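Local coordinates for GGDEF and EAL domain-containing protein (Vibrio cholerae O1 str. 2010EL-1786, PDB 6PWK) that probably acts as a receptor for the second messenger c-di-GMP, which it binds, in the circuit that controls large adhesins and biofilm formation, at residues 28-31 against 32-36. Sequence-based numbering, arbitrary orientation.
With C2E (9,9'-[(2R,3R,3aS,5S,7aR,9R,10R,10aS,12S,14aR)-3,5,10,12-tetrahydroxy-5,12-dioxidooctahydro-2H,7H-difuro[3,2-d:3',2'-j][1,3,7,9,2,8]tetraoxadiphosphacyclododecine-2,9-diyl]bis(2-amino-1,9-dihydro-6H-purin-6-one)), chain D.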
# COMPACT_ATOMS: atom_id res chain seq x y z
N ARG A 28 -15.59 0.61 16.40
CA ARG A 28 -14.63 1.41 17.16
C ARG A 28 -15.34 2.46 18.01
O ARG A 28 -14.95 2.70 19.16
CB ARG A 28 -13.63 2.07 16.21
CG ARG A 28 -12.56 2.89 16.91
CD ARG A 28 -11.60 3.51 15.91
NE ARG A 28 -10.54 4.26 16.58
CZ ARG A 28 -9.43 3.72 17.05
NH1 ARG A 28 -9.22 2.41 16.92
NH2 ARG A 28 -8.52 4.47 17.65
N ALA A 29 -16.38 3.10 17.46
CA ALA A 29 -17.10 4.12 18.22
C ALA A 29 -17.80 3.51 19.43
O ALA A 29 -17.86 4.14 20.49
CB ALA A 29 -18.11 4.82 17.31
N TYR A 30 -18.33 2.30 19.28
CA TYR A 30 -18.89 1.59 20.43
C TYR A 30 -17.84 1.36 21.50
O TYR A 30 -18.11 1.49 22.70
CB TYR A 30 -19.50 0.26 19.98
CG TYR A 30 -19.72 -0.75 21.09
CD1 TYR A 30 -20.91 -0.77 21.81
CD2 TYR A 30 -18.74 -1.68 21.41
CE1 TYR A 30 -21.11 -1.70 22.82
CE2 TYR A 30 -18.94 -2.61 22.42
CZ TYR A 30 -20.13 -2.61 23.12
OH TYR A 30 -20.32 -3.53 24.12
N TYR A 31 -16.62 1.02 21.08
CA TYR A 31 -15.56 0.73 22.05
C TYR A 31 -15.18 1.97 22.84
O TYR A 31 -15.01 1.89 24.07
CB TYR A 31 -14.34 0.17 21.32
CG TYR A 31 -13.31 -0.39 22.26
CD1 TYR A 31 -13.47 -1.65 22.82
CD2 TYR A 31 -12.17 0.34 22.59
CE1 TYR A 31 -12.53 -2.17 23.68
CE2 TYR A 31 -11.23 -0.17 23.46
CZ TYR A 31 -11.42 -1.43 24.00
OH TYR A 31 -10.48 -1.95 24.86
N MET A 32 -15.04 3.11 22.17
CA MET A 32 -14.68 4.34 22.87
C MET A 32 -15.79 4.77 23.83
O MET A 32 -15.50 5.29 24.92
CB MET A 32 -14.38 5.44 21.86
CG MET A 32 -13.33 5.06 20.84
SD MET A 32 -11.77 4.59 21.60
CE MET A 32 -11.03 3.60 20.30
N SER A 33 -17.05 4.56 23.45
CA SER A 33 -18.16 4.89 24.34
C SER A 33 -18.14 4.00 25.59
O SER A 33 -18.24 4.50 26.71
CB SER A 33 -19.49 4.75 23.60
OG SER A 33 -20.58 4.78 24.51
N GLN A 34 -18.02 2.69 25.40
CA GLN A 34 -17.94 1.78 26.54
C GLN A 34 -16.69 2.04 27.37
O GLN A 34 -16.72 1.89 28.60
CB GLN A 34 -17.95 0.33 26.06
CG GLN A 34 -19.20 -0.07 25.29
CD GLN A 34 -20.44 -0.06 26.16
OE1 GLN A 34 -21.11 0.96 26.29
NE2 GLN A 34 -20.76 -1.21 26.74
N LEU A 35 -15.59 2.44 26.73
CA LEU A 35 -14.36 2.72 27.46
C LEU A 35 -14.49 3.98 28.30
O LEU A 35 -14.06 4.01 29.46
CB LEU A 35 -13.19 2.84 26.48
CG LEU A 35 -11.78 2.90 27.06
CD1 LEU A 35 -11.39 1.57 27.68
CD2 LEU A 35 -10.78 3.30 25.98
N SER A 36 -15.08 5.04 27.73
CA SER A 36 -15.18 6.30 28.45
C SER A 36 -16.14 6.20 29.63
O SER A 36 -15.92 6.86 30.66
CB SER A 36 -15.62 7.41 27.50
OG SER A 36 -15.51 8.68 28.10
P1 C2E D . -0.73 7.66 17.71
O2P C2E D . -0.77 6.87 16.43
O1P C2E D . 0.52 8.48 17.59
O5' C2E D . -1.89 8.81 17.84
C5' C2E D . -1.68 9.91 18.66
C4' C2E D . -2.99 10.70 18.49
O4' C2E D . -3.13 11.04 17.24
C3' C2E D . -4.12 9.67 18.66
O3' C2E D . -4.51 9.53 19.95
C2' C2E D . -5.27 10.21 17.78
O2' C2E D . -6.22 11.00 18.61
C1' C2E D . -4.71 11.06 16.96
N9 C2E D . -5.04 10.79 15.58
C8 C2E D . -4.17 9.75 15.47
N7 C2E D . -4.29 9.29 14.20
C5 C2E D . -5.19 10.02 13.55
C6 C2E D . -5.77 10.00 12.11
O6 C2E D . -5.41 9.20 11.31
N1 C2E D . -6.77 10.95 11.70
C2 C2E D . -7.25 11.94 12.63
N2 C2E D . -8.25 12.95 12.33
N3 C2E D . -6.69 11.94 13.98
C4 C2E D . -5.65 10.96 14.41
P11 C2E D . -5.50 8.21 20.17
O21 C2E D . -6.61 7.95 19.16
O11 C2E D . -6.25 8.48 21.45
O5A C2E D . -4.46 6.97 20.52
C5A C2E D . -3.20 7.34 21.00
C4A C2E D . -2.31 6.16 20.92
O4A C2E D . -2.97 5.07 21.22
C3A C2E D . -1.80 6.00 19.33
O3A C2E D . -0.53 6.76 19.08
C2A C2E D . -1.59 4.81 19.17
O2A C2E D . -0.18 4.50 19.60
C1A C2E D . -2.68 4.07 20.12
N91 C2E D . -3.77 3.74 19.47
C81 C2E D . -4.89 4.46 19.27
N71 C2E D . -5.73 3.68 18.56
C51 C2E D . -5.12 2.52 18.33
C61 C2E D . -5.57 1.26 17.59
O61 C2E D . -6.64 1.25 17.10
N11 C2E D . -4.72 0.11 17.47
C21 C2E D . -3.42 0.13 18.07
N21 C2E D . -2.54 -1.03 17.97
N31 C2E D . -3.00 1.34 18.78
C41 C2E D . -3.89 2.54 18.90
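R28 and M32, one turn apart on helix 28-41, show how a helical i, i+4 pair can shape a ligand-binding arm. The arginine chain runs fully extended, with CG anti to the backbone N (chi1 -178°), and carries its guanidinium well beyond the helix surface. M32, bent at chi2, crosses the arginine chain obliquely and sets its CE over the centre of one guanidinium face, 3.6 Å from R28 CZ. That van der Waals contact leaves the edge of the group to the ligand. Two nearly parallel bonds grip the guanine there: R28 NH1 donates to O61 of C2E at 2.8 Å, and R28 NH2 donates to its N71 at 3.0 Å. NH1 has a second acceptor in the carbonyl O of I92, which helps fix the rotation of the group.

A CH-pi contact forms on another side of the helix. Q34 CG sits over the face of the Y30 ring, offset toward the rim and 3.6 Å from the centroid, while the amide plane is turned 25° from that of the ring. Bending at chi2 (-66°) carries the amide along the same side of the ring plane toward the phenol oxygen. Apolar packing is looser on the buried side, where Y31 CE2 stands 4.3 Å from L35 CD2 and both side chains reach V47 and I100 of the central sheet.

Regular i, i+4 backbone hydrogen bonds underlie all three pairs, among them the one from Q34 N to Y30 O (3.0 Å).

Pairing of an arginine with the O6 and N7 edge of guanine is a classic mode of c-di-GMP recognition; here it helps bind the dinucleotide at the GGDEF domain, where E96 of the same chain and D68 of the second subunit also hydrogen-bond to the ligand.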